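Local atomic coordinates of beta-N-acetylhexosaminidase (Mycobacterium smegmatis, PDB entry 4YYF), a protein that probably catalyses the hydrolysis of terminal non-reducing N-acetyl-D-hexosamine residues from N-acetyl-beta-D-hexosaminides, as a member of glycoside hydrolase family 3. Residues S80-G85 / R147-T152; S102-E105 / R109-R112; P200-F205 / R237-Q242; L272-G277 / L352-A357. The protein carries 1 engineered substitution. All blocks are in the same frame, centred on the assembly; numbering follows the deposited sequence.

Contact 1: S80-G85 / R147-T152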
loop_
_atom_site.group_PDB
_atom_site.type_symbol
_atom_site.label_atom_id
_atom_site.label_comp_id
_atom_site.label_asym_id
_atom_site.label_seq_id
_atom_site.Cartn_x
_atom_site.Cartn_y
_atom_site.Cartn_z
ATOM N N SER A 80 -3.302 -6.460 20.980
ATOM C CA SER A 80 -4.355 -7.184 21.690
ATOM C C SER A 80 -5.708 -7.019 21.000
ATOM O O SER A 80 -6.566 -7.888 21.114
ATOM C CB SER A 80 -4.429 -6.764 23.160
ATOM O OG SER A 80 -4.743 -5.396 23.250
HETATM N N MSE A 81 -5.901 -5.921 20.269
HETATM C CA MSE A 81 -7.165 -5.716 19.552
HETATM C C MSE A 81 -7.440 -6.803 18.504
HETATM O O MSE A 81 -8.586 -6.998 18.090
HETATM C CB MSE A 81 -7.201 -4.334 18.889
HETATM C CG MSE A 81 -6.100 -4.120 17.836
HETATM SE SE MSE A 81 -6.196 -2.328 17.020
HETATM C CE MSE A 81 -7.895 -2.545 16.144
ATOM N N LEU A 82 -6.399 -7.510 18.068
ATOM C CA LEU A 82 -6.578 -8.566 17.064
ATOM C C LEU A 82 -7.051 -9.883 17.659
ATOM O O LEU A 82 -7.543 -10.757 16.931
ATOM C CB LEU A 82 -5.275 -8.831 16.306
ATOM C CG LEU A 82 -4.638 -7.617 15.671
ATOM C CD1 LEU A 82 -3.322 -8.016 15.024
ATOM C CD2 LEU A 82 -5.603 -7.016 14.659
ATOM N N THR A 83 -6.876 -10.050 18.967
ATOM C CA THR A 83 -7.244 -11.310 19.607
ATOM C C THR A 83 -8.333 -11.181 20.664
ATOM O O THR A 83 -8.806 -12.196 21.180
ATOM C CB THR A 83 -6.025 -12.031 20.245
ATOM O OG1 THR A 83 -5.422 -11.183 21.228
ATOM C CG2 THR A 83 -4.990 -12.389 19.186
ATOM N N ASP A 84 -8.726 -9.954 21.014
ATOM C CA ASP A 84 -9.677 -9.801 22.127
ATOM C C ASP A 84 -11.099 -9.486 21.661
ATOM O O ASP A 84 -11.975 -9.211 22.471
ATOM C CB ASP A 84 -9.205 -8.770 23.169
ATOM C CG ASP A 84 -9.171 -7.341 22.627
ATOM O OD1 ASP A 84 -9.727 -7.078 21.530
ATOM O OD2 ASP A 84 -8.581 -6.462 23.306
ATOM N N GLY A 85 -11.319 -9.527 20.355
ATOM C CA GLY A 85 -12.648 -9.294 19.804
ATOM C C GLY A 85 -12.906 -7.858 19.394
ATOM O O GLY A 85 -13.923 -7.559 18.761
ATOM N N ARG A 147 -5.763 -13.657 8.115
ATOM C CA ARG A 147 -7.218 -13.622 8.021
ATOM C C ARG A 147 -7.866 -13.920 9.371
ATOM O O ARG A 147 -8.831 -13.266 9.746
ATOM C CB ARG A 147 -7.729 -14.654 7.015
ATOM C CG ARG A 147 -7.404 -14.390 5.548
ATOM C CD ARG A 147 -7.987 -13.088 5.018
ATOM N NE ARG A 147 -9.439 -12.926 5.158
ATOM C CZ ARG A 147 -10.356 -13.559 4.432
ATOM N NH1 ARG A 147 -9.990 -14.487 3.551
ATOM N NH2 ARG A 147 -11.651 -13.292 4.621
ATOM N N ASP A 148 -7.350 -14.923 10.085
ATOM C CA ASP A 148 -7.866 -15.269 11.420
ATOM C C ASP A 148 -7.828 -14.066 12.365
ATOM O O ASP A 148 -8.655 -13.934 13.278
ATOM C CB ASP A 148 -7.048 -16.402 12.042
ATOM C CG ASP A 148 -7.654 -17.767 11.818
ATOM O OD1 ASP A 148 -8.898 -17.869 11.677
ATOM O OD2 ASP A 148 -6.880 -18.751 11.812
ATOM N N LEU A 149 -6.866 -13.183 12.137
ATOM C CA LEU A 149 -6.706 -12.001 12.979
ATOM C C LEU A 149 -7.487 -10.799 12.460
ATOM O O LEU A 149 -7.435 -9.723 13.054
ATOM C CB LEU A 149 -5.218 -11.636 13.111
ATOM C CG LEU A 149 -4.329 -12.673 13.798
ATOM C CD1 LEU A 149 -2.856 -12.279 13.680
ATOM C CD2 LEU A 149 -4.702 -12.813 15.279
ATOM N N GLY A 150 -8.218 -10.964 11.362
ATOM C CA GLY A 150 -9.006 -9.855 10.837
ATOM C C GLY A 150 -8.297 -8.978 9.818
ATOM O O GLY A 150 -8.838 -7.949 9.394
ATOM N N VAL A 151 -7.094 -9.374 9.410
ATOM C CA VAL A 151 -6.360 -8.613 8.398
ATOM C C VAL A 151 -6.984 -8.866 7.025
ATOM O O VAL A 151 -7.319 -10.004 6.711
ATOM C CB VAL A 151 -4.869 -9.023 8.394
ATOM C CG1 VAL A 151 -4.136 -8.450 7.169
ATOM C CG2 VAL A 151 -4.202 -8.573 9.686
ATOM N N THR A 152 -7.141 -7.812 6.220
ATOM C CA THR A 152 -7.640 -7.938 4.840
ATOM C C THR A 152 -6.623 -7.584 3.747
ATOM O O THR A 152 -6.756 -8.008 2.578
ATOM C CB THR A 152 -8.945 -7.135 4.621
ATOM O OG1 THR A 152 -8.687 -5.725 4.687
ATOM C CG2 THR A 152 -9.963 -7.497 5.681
HETATM O O HOH W 1 -9.287 -9.594 14.989
HETATM O O HOH W 2 -8.700 -13.297 16.290
#
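Leu-82 and Leu-149 face each other across two bends of the chain, their CA atoms 5.3 Å apart. The Leu-82 side chain lies against the C-terminal end of helix 132-148: its CD2 branch is in van der Waals contact with the carbonyl oxygen Leu-149 O at 3.6 Å. The apolar part of the pairing is made by Leu-82 CB, 4.2 Å from Leu-149 CD2. Leu-149 CD2 also meets Thr-83 CG2 at 3.9 Å, with the two side chains lying side by side and pointing the same way. In Thr-83 the methyl is anti to the carbonyl carbon, which turns its carbon branch toward Leu-149.

Water supplies the polar part, since no direct hydrogen bond spans the segments. Leu-82 O accepts from two water molecules, each of which donates to a second carbonyl: the oxygen of one water is 2.7 Å from Leu-149 O, that of the other 3.1 Å from Asp-148 O. A single carbonyl of the loop is thereby tied to two successive carbonyls at a helix C-terminus, where carbonyls commonly lack a further helical N-H.

Backbone bonds shape both bends. Gly-150, with positive phi (91°), closes helix 132-148 in a Schellman motif, and its N donates to Arg-147 O. In the loop, Thr-83 N turns back to Ser-80 O.

The loop 80-85 runs from strand 70-73 to helix 86-93, for which Gly-85 is the N-cap. Leu-82 packs on Leu-87 of that helix and on Leu-113, while Thr-83 and Leu-149 both rest on Leu-116 of helix 114-117.

Contact 2: S102-E105 / R109-R112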
loop_
_atom_site.group_PDB
_atom_site.type_symbol
_atom_site.label_atom_id
_atom_site.label_comp_id
_atom_site.label_asym_id
_atom_site.label_seq_id
_atom_site.Cartn_x
_atom_site.Cartn_y
_atom_site.Cartn_z
ATOM N N SER A 102 -4.977 -3.302 7.282
ATOM C CA SER A 102 -3.727 -3.560 6.575
ATOM C C SER A 102 -2.553 -3.654 7.535
ATOM O O SER A 102 -2.644 -3.212 8.683
ATOM C CB SER A 102 -3.477 -2.475 5.527
ATOM O OG SER A 102 -3.439 -1.189 6.133
ATOM N N VAL A 103 -1.444 -4.219 7.048
ATOM C CA VAL A 103 -0.259 -4.448 7.860
ATOM C C VAL A 103 0.950 -4.654 6.939
ATOM O O VAL A 103 0.792 -5.080 5.788
ATOM C CB VAL A 103 -0.456 -5.703 8.770
ATOM C CG1 VAL A 103 -0.568 -6.984 7.918
ATOM C CG2 VAL A 103 0.686 -5.829 9.791
ATOM N N ASP A 104 2.142 -4.326 7.431
ATOM C CA ASP A 104 3.393 -4.736 6.787
ATOM C C ASP A 104 3.806 -6.122 7.291
ATOM O O ASP A 104 4.470 -6.238 8.315
ATOM C CB ASP A 104 4.531 -3.770 7.125
ATOM C CG ASP A 104 4.568 -2.544 6.228
ATOM O OD1 ASP A 104 3.878 -2.523 5.184
ATOM O OD2 ASP A 104 5.313 -1.592 6.566
ATOM N N GLU A 105 3.440 -7.174 6.574
ATOM C CA GLU A 105 3.824 -8.523 6.987
ATOM C C GLU A 105 4.583 -9.217 5.848
ATOM O O GLU A 105 4.003 -9.981 5.068
ATOM C CB GLU A 105 2.581 -9.308 7.435
ATOM C CG GLU A 105 2.861 -10.678 8.014
ATOM C CD GLU A 105 4.019 -10.692 8.993
ATOM O OE1 GLU A 105 5.084 -11.236 8.641
ATOM O OE2 GLU A 105 3.867 -10.179 10.123
ATOM N N ARG A 109 12.850 -8.829 8.555
ATOM C CA ARG A 109 12.944 -7.583 9.318
ATOM C C ARG A 109 11.626 -6.818 9.401
ATOM O O ARG A 109 11.462 -5.942 10.254
ATOM C CB ARG A 109 14.034 -6.683 8.731
ATOM C CG ARG A 109 15.459 -7.125 9.103
ATOM C CD ARG A 109 16.497 -6.183 8.506
ATOM N NE ARG A 109 16.270 -6.057 7.073
ATOM C CZ ARG A 109 16.246 -4.913 6.401
ATOM N NH1 ARG A 109 16.475 -3.761 7.025
ATOM N NH2 ARG A 109 16.016 -4.932 5.090
ATOM N N VAL A 110 10.695 -7.136 8.508
ATOM C CA VAL A 110 9.395 -6.474 8.498
ATOM C C VAL A 110 8.254 -7.470 8.688
ATOM O O VAL A 110 7.671 -7.976 7.731
ATOM C CB VAL A 110 9.195 -5.674 7.194
ATOM C CG1 VAL A 110 7.909 -4.864 7.254
ATOM C CG2 VAL A 110 10.380 -4.737 6.989
ATOM N N SER A 111 7.920 -7.730 9.942
ATOM C CA SER A 111 6.975 -8.789 10.257
ATOM C C SER A 111 6.193 -8.385 11.502
ATOM O O SER A 111 6.388 -8.943 12.583
ATOM C CB SER A 111 7.745 -10.088 10.486
ATOM O OG SER A 111 6.889 -11.210 10.545
ATOM N N ARG A 112 5.303 -7.407 11.345
ATOM C CA ARG A 112 4.621 -6.817 12.500
ATOM C C ARG A 112 3.718 -7.810 13.243
ATOM O O ARG A 112 3.392 -7.596 14.402
ATOM C CB ARG A 112 3.822 -5.578 12.071
ATOM C CG ARG A 112 4.644 -4.523 11.309
ATOM C CD ARG A 112 5.988 -4.220 11.976
ATOM N NE ARG A 112 6.704 -3.122 11.311
ATOM C CZ ARG A 112 8.017 -3.094 11.095
ATOM N NH1 ARG A 112 8.782 -4.103 11.482
ATOM N NH2 ARG A 112 8.568 -2.052 10.487
#
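Asp-104, Glu-105 and Arg-112 bury the most surface in this tight beta hairpin, which folds strand 110-111 back on strand 100-107. Asp-104 meets Val-110 through its CB, 3.6 Å from the CG1 methyl. Its carbonyl O receives a straight but weak bond from Arg-112 N (3.4 Å, 176°), and Arg-112 CG packs against that oxygen at 3.5 Å. Arg-112 bends at chi2 (-46°), which carries its guanidinium back so that one face lies over Val-110 CG1; its CB touches Val-103 CG2 at 3.9 Å.

Glu-105 pairs with Ser-111 in an antiparallel non-hydrogen-bonded position. Although the two side chains diverge at their roots, the glutamate bends at chi2 (44°) and returns its carboxylate to the serine. Ser-111 OG donates to the syn lone pair of Glu-105 OE1 at 2.6 Å. OE1 also forms a salt bridge with Arg-142, and OE2 takes the N-H of Leu-113.

The buried carboxylate of Glu-105 is thus gripped at both oxygens, which fixes its rotation and probably stabilises its negative charge, whereas the Asp-104 carboxylate takes no hydrogen bond from 109-112; the Asp-104 side chain comes within about 3 Å (nearest atoms) of a bound formic acid, probably from the crystallisation liquor.

Contact 3: P200-F205 / R237-Q242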
loop_
_atom_site.group_PDB
_atom_site.type_symbol
_atom_site.label_atom_id
_atom_site.label_comp_id
_atom_site.label_asym_id
_atom_site.label_seq_id
_atom_site.Cartn_x
_atom_site.Cartn_y
_atom_site.Cartn_z
ATOM N N PRO A 200 -2.894 -8.813 -1.772
ATOM C CA PRO A 200 -1.467 -8.478 -1.782
ATOM C C PRO A 200 -1.211 -7.130 -2.464
ATOM O O PRO A 200 -1.997 -6.702 -3.321
ATOM C CB PRO A 200 -0.841 -9.628 -2.574
ATOM C CG PRO A 200 -1.934 -10.118 -3.477
ATOM C CD PRO A 200 -3.263 -9.759 -2.849
ATOM N N VAL A 201 -0.143 -6.447 -2.053
ATOM C CA VAL A 201 0.192 -5.136 -2.620
ATOM C C VAL A 201 1.656 -5.138 -3.066
ATOM O O VAL A 201 2.554 -5.214 -2.237
ATOM C CB VAL A 201 -0.030 -3.993 -1.604
ATOM C CG1 VAL A 201 0.146 -2.617 -2.301
ATOM C CG2 VAL A 201 -1.435 -4.080 -0.959
ATOM N N LEU A 202 1.884 -5.064 -4.375
ATOM C CA LEU A 202 3.237 -5.022 -4.935
ATOM C C LEU A 202 3.883 -3.658 -4.663
ATOM O O LEU A 202 3.276 -2.625 -4.935
ATOM C CB LEU A 202 3.167 -5.242 -6.447
ATOM C CG LEU A 202 2.333 -6.429 -6.939
ATOM C CD1 LEU A 202 2.239 -6.410 -8.462
ATOM C CD2 LEU A 202 2.947 -7.748 -6.471
ATOM N N LYS A 203 5.112 -3.637 -4.148
ATOM C CA LYS A 203 5.753 -2.359 -3.783
ATOM C C LYS A 203 7.269 -2.441 -4.031
ATOM O O LYS A 203 7.806 -3.552 -4.062
ATOM C CB LYS A 203 5.430 -2.011 -2.317
ATOM C CG LYS A 203 6.106 -2.912 -1.287
ATOM C CD LYS A 203 5.462 -2.733 0.110
ATOM C CE LYS A 203 6.281 -3.430 1.200
ATOM N NZ LYS A 203 5.639 -3.284 2.553
ATOM N N HIS A 204 7.981 -1.320 -4.218
ATOM C CA HIS A 204 7.467 0.054 -4.203
ATOM C C HIS A 204 7.623 0.670 -5.608
ATOM O O HIS A 204 8.727 1.033 -6.011
ATOM C CB HIS A 204 8.253 0.911 -3.183
ATOM C CG HIS A 204 8.277 0.358 -1.788
ATOM N ND1 HIS A 204 9.167 -0.631 -1.386
ATOM C CD2 HIS A 204 7.552 0.659 -0.683
ATOM C CE1 HIS A 204 8.964 -0.918 -0.120
ATOM N NE2 HIS A 204 7.984 -0.147 0.341
ATOM N N PHE A 205 6.522 0.788 -6.346
ATOM C CA PHE A 205 6.534 1.227 -7.752
ATOM C C PHE A 205 7.020 2.676 -7.919
ATOM O O PHE A 205 6.647 3.555 -7.137
ATOM C CB PHE A 205 5.110 1.082 -8.309
ATOM C CG PHE A 205 4.973 1.361 -9.781
ATOM C CD1 PHE A 205 4.718 2.652 -10.243
ATOM C CD2 PHE A 205 5.034 0.321 -10.707
ATOM C CE1 PHE A 205 4.563 2.907 -11.607
ATOM C CE2 PHE A 205 4.871 0.575 -12.069
ATOM C CZ PHE A 205 4.633 1.874 -12.516
ATOM N N ARG A 237 5.252 -6.253 -14.959
ATOM C CA ARG A 237 4.697 -6.614 -16.264
ATOM C C ARG A 237 3.799 -7.837 -16.208
ATOM O O ARG A 237 2.811 -7.905 -16.922
ATOM C CB ARG A 237 5.796 -6.879 -17.284
ATOM C CG ARG A 237 6.697 -5.709 -17.612
ATOM C CD ARG A 237 7.803 -6.228 -18.511
ATOM N NE ARG A 237 8.842 -5.250 -18.820
ATOM C CZ ARG A 237 9.950 -5.546 -19.497
ATOM N NH1 ARG A 237 10.853 -4.610 -19.752
ATOM N NH2 ARG A 237 10.153 -6.788 -19.919
ATOM N N THR A 238 4.149 -8.813 -15.377
ATOM C CA THR A 238 3.295 -9.989 -15.237
ATOM C C THR A 238 2.456 -9.976 -13.957
ATOM O O THR A 238 1.338 -10.473 -13.952
ATOM C CB THR A 238 4.072 -11.315 -15.347
ATOM O OG1 THR A 238 5.067 -11.364 -14.334
ATOM C CG2 THR A 238 4.742 -11.432 -16.706
ATOM N N LEU A 239 2.984 -9.406 -12.882
ATOM C CA LEU A 239 2.341 -9.545 -11.580
ATOM C C LEU A 239 1.114 -8.649 -11.399
ATOM O O LEU A 239 0.217 -8.985 -10.638
ATOM C CB LEU A 239 3.346 -9.323 -10.444
ATOM C CG LEU A 239 4.489 -10.336 -10.409
ATOM C CD1 LEU A 239 5.315 -10.194 -9.143
ATOM C CD2 LEU A 239 3.926 -11.754 -10.527
ATOM N N THR A 240 1.067 -7.515 -12.091
ATOM C CA THR A 240 -0.105 -6.635 -11.980
ATOM C C THR A 240 -1.344 -7.220 -12.643
ATOM O O THR A 240 -2.464 -6.783 -12.361
ATOM C CB THR A 240 0.147 -5.230 -12.556
ATOM O OG1 THR A 240 0.390 -5.321 -13.960
ATOM C CG2 THR A 240 1.345 -4.593 -11.897
ATOM N N GLY A 241 -1.143 -8.200 -13.522
ATOM C CA GLY A 241 -2.234 -8.823 -14.250
ATOM C C GLY A 241 -2.806 -10.047 -13.560
ATOM O O GLY A 241 -3.703 -10.701 -14.092
ATOM N N GLN A 242 -2.293 -10.356 -12.374
ATOM C CA GLN A 242 -2.771 -11.497 -11.589
ATOM C C GLN A 242 -3.629 -10.965 -10.433
ATOM O O GLN A 242 -3.116 -10.585 -9.388
ATOM C CB GLN A 242 -1.576 -12.359 -11.113
ATOM C CG GLN A 242 -0.794 -13.008 -12.286
ATOM C CD GLN A 242 0.507 -13.712 -11.879
ATOM O OE1 GLN A 242 0.802 -13.879 -10.696
ATOM N NE2 GLN A 242 1.294 -14.132 -12.880
#
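Strand 199-205 of the (beta/alpha)8 barrel meets the C-terminal part of helix 234-239 through Leu-202, whose side chain reaches outward from the strand to Leu-239 and Thr-240. The contact is small, buried and wholly apolar, and one methyl carries it. Leu-202 CD1 lies 3.7 Å from Leu-239 CB and 3.9 Å from the carbonyl carbon of that residue, resting on the base of the second leucine and on the adjoining peptide; the two leucine side chains cross at about a right angle. The same CD1 reaches Thr-240 CG2 at 4.0 Å. With its CG anti to the carbonyl carbon (chi1 -49°), Leu-202 presents this branch to the turn 239-242.

Thr-240 divides its two branches between different tasks. Its methyl faces Leu-202, while OG1 is hydrogen-bonded to Tyr-278 OH and to Tyr-236 O, which anchors the residue. Thr-240 is the second residue of a type I turn from Leu-239 to Gln-242, closed by a weak bond from Gln-242 N to Leu-239 O.

After Leu-202 come Lys-203 and His-204, joined by a cis peptide where the chain turns a corner, in the Lys-His-Phe-Pro-Gly motif of the family. Backbone bonds link Leu-202 to Ala-246 and Met-248 of the next parallel strand, 246-249. Pro-200 packs on helix 179-196, and Phe-205 meets helix 267-275 and stands edge-to-face with Tyr-236.

Contact 4: L272-G277 / L352-A357; sequences LLRSGG and LQRNAA
Between 272-277 and 352-357 the nearest CA atoms, of Arg-274 and Arg-354, are 13.0 Å apart. Two long arginine side chains bridge the gap, coming from opposite directions and meeting face to face. Their guanidinium groups stack with centres 3.6 Å apart and planes inclined by 15°, each CZ over the centre of the other group. Arg-354 spans its share with a chain extended from CG to NE, whereas Arg-274 bends at chi2 (-59°) before laying its end flat on the partner.

The nearest nitrogens, Arg-274 NH2 and Arg-354 NH1, are 3.4 Å apart and both are donors, yet they share an acceptor: the carboxylate of Asp-317, just before strand 319-321, makes a salt bridge to each, one oxygen apiece. This arginine pair, stacked on each other and sharing one carboxylate, lies between two outer helices of the (beta/alpha)8 barrel. Carbonyls of the chain before strand 287-289 accept further N-H groups: Phe-283 O and Gly-285 O from Arg-274 NH1, and Gly-284 O from Arg-354 NE. The Arg-354 side chain comes within about 5 Å of the bound sodium ion, whose site includes Ala-347 and Ser-351 of the same helix.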
loop_
_atom_site.group_PDB
_atom_site.type_symbol
_atom_site.label_atom_id
_atom_site.label_comp_id
_atom_site.label_asym_id
_atom_site.label_seq_id
_atom_site.Cartn_x
_atom_site.Cartn_y
_atom_site.Cartn_z
ATOM N N LEU A 272 1.921 6.304 -16.037
ATOM C CA LEU A 272 2.777 5.218 -16.506
ATOM C C LEU A 272 2.125 3.874 -16.183
ATOM O O LEU A 272 2.091 2.970 -17.015
ATOM C CB LEU A 272 4.149 5.294 -15.835
ATOM C CG LEU A 272 5.198 4.309 -16.358
ATOM C CD1 LEU A 272 5.656 4.709 -17.743
ATOM C CD2 LEU A 272 6.390 4.230 -15.385
ATOM N N LEU A 273 1.590 3.773 -14.970
ATOM C CA LEU A 273 0.942 2.557 -14.487
ATOM C C LEU A 273 -0.395 2.309 -15.195
ATOM O O LEU A 273 -0.666 1.192 -15.655
ATOM C CB LEU A 273 0.775 2.645 -12.960
ATOM C CG LEU A 273 0.268 1.439 -12.170
ATOM C CD1 LEU A 273 1.122 0.201 -12.442
ATOM C CD2 LEU A 273 0.233 1.768 -10.661
ATOM N N ARG A 274 -1.228 3.344 -15.302
ATOM C CA ARG A 274 -2.554 3.195 -15.916
ATOM C C ARG A 274 -2.509 2.912 -17.412
ATOM O O ARG A 274 -3.356 2.185 -17.944
ATOM C CB ARG A 274 -3.419 4.452 -15.700
ATOM C CG ARG A 274 -3.691 4.843 -14.247
ATOM C CD ARG A 274 -4.383 3.759 -13.466
ATOM N NE ARG A 274 -4.660 4.207 -12.102
ATOM C CZ ARG A 274 -5.060 3.409 -11.123
ATOM N NH1 ARG A 274 -5.213 2.120 -11.358
ATOM N NH2 ARG A 274 -5.284 3.898 -9.916
ATOM N N SER A 275 -1.544 3.511 -18.104
ATOM C CA SER A 275 -1.526 3.458 -19.566
ATOM C C SER A 275 -0.851 2.204 -20.114
ATOM O O SER A 275 -1.008 1.869 -21.297
ATOM C CB SER A 275 -0.774 4.660 -20.129
ATOM O OG SER A 275 0.620 4.510 -19.881
ATOM N N GLY A 276 -0.074 1.532 -19.277
ATOM C CA GLY A 276 0.713 0.399 -19.743
ATOM C C GLY A 276 2.089 0.837 -20.204
ATOM O O GLY A 276 2.854 0.054 -20.781
ATOM N N GLY A 277 2.412 2.100 -19.947
ATOM C CA GLY A 277 3.689 2.656 -20.365
ATOM C C GLY A 277 4.863 1.997 -19.666
ATOM O O GLY A 277 5.991 2.057 -20.139
ATOM N N LEU A 352 -12.948 5.843 -5.422
ATOM C CA LEU A 352 -13.957 5.287 -4.534
ATOM C C LEU A 352 -14.419 3.917 -5.053
ATOM O O LEU A 352 -14.478 2.951 -4.297
ATOM C CB LEU A 352 -15.137 6.257 -4.409
ATOM C CG LEU A 352 -16.368 5.758 -3.657
ATOM C CD1 LEU A 352 -16.001 5.389 -2.219
ATOM C CD2 LEU A 352 -17.473 6.814 -3.683
ATOM N N GLN A 353 -14.720 3.835 -6.347
ATOM C CA GLN A 353 -15.073 2.560 -6.970
ATOM C C GLN A 353 -13.982 1.497 -6.829
ATOM O O GLN A 353 -14.282 0.337 -6.549
ATOM C CB GLN A 353 -15.417 2.750 -8.455
ATOM C CG GLN A 353 -16.607 3.681 -8.719
ATOM C CD GLN A 353 -16.688 4.106 -10.172
ATOM O OE1 GLN A 353 -16.340 3.336 -11.072
ATOM N NE2 GLN A 353 -17.154 5.338 -10.415
ATOM N N ARG A 354 -12.727 1.874 -7.051
ATOM C CA ARG A 354 -11.634 0.904 -6.932
ATOM C C ARG A 354 -11.475 0.393 -5.518
ATOM O O ARG A 354 -11.156 -0.774 -5.317
ATOM C CB ARG A 354 -10.306 1.502 -7.413
ATOM C CG ARG A 354 -10.299 1.768 -8.908
ATOM C CD ARG A 354 -8.936 2.187 -9.370
ATOM N NE ARG A 354 -8.893 2.430 -10.809
ATOM C CZ ARG A 354 -8.682 3.623 -11.354
ATOM N NH1 ARG A 354 -8.488 4.671 -10.564
ATOM N NH2 ARG A 354 -8.656 3.759 -12.680
ATOM N N ASN A 355 -11.658 1.273 -4.541
ATOM C CA ASN A 355 -11.593 0.870 -3.138
ATOM C C ASN A 355 -12.741 -0.048 -2.783
ATOM O O ASN A 355 -12.560 -0.992 -2.015
ATOM C CB ASN A 355 -11.621 2.083 -2.201
ATOM C CG ASN A 355 -10.257 2.682 -1.995
ATOM O OD1 ASN A 355 -9.433 2.117 -1.273
ATOM N ND2 ASN A 355 -10.007 3.844 -2.612
ATOM N N ALA A 356 -13.926 0.229 -3.332
ATOM C CA ALA A 356 -15.084 -0.626 -3.062
ATOM C C ALA A 356 -14.936 -1.981 -3.731
ATOM O O ALA A 356 -15.404 -2.990 -3.202
ATOM C CB ALA A 356 -16.400 0.054 -3.504
ATOM N N ALA A 357 -14.297 -2.006 -4.900
ATOM C CA ALA A 357 -14.228 -3.235 -5.698
ATOM C C ALA A 357 -13.467 -4.362 -4.992
ATOM O O ALA A 357 -13.701 -5.543 -5.257
ATOM C CB ALA A 357 -13.641 -2.961 -7.077
#

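In the fold
All four contacts belong to one (beta/alpha)8 barrel. Contact 2, a local hairpin, is nested in the loop closed by contact 1; contacts 3 and 4 follow in series. Contacts 1 and 2 have centres 14 Å apart and touch where Val-151 packs on Val-103. Contacts 2 and 3, with centres 18 Å apart, involve strands 100-107 and 199-205 of the same sheet; Asp-104 and Lys-203 form a long, weak ion pair between them. Contacts 3 and 4, whose centres are 12 Å apart, meet where Phe-205 packs on Leu-272 and Leu-273. Contacts 2 and 4 do not touch, their centres 24 Å apart. Contacts 1 and 4 involve helices and loops around the barrel, contacts 2 and 3 its strands.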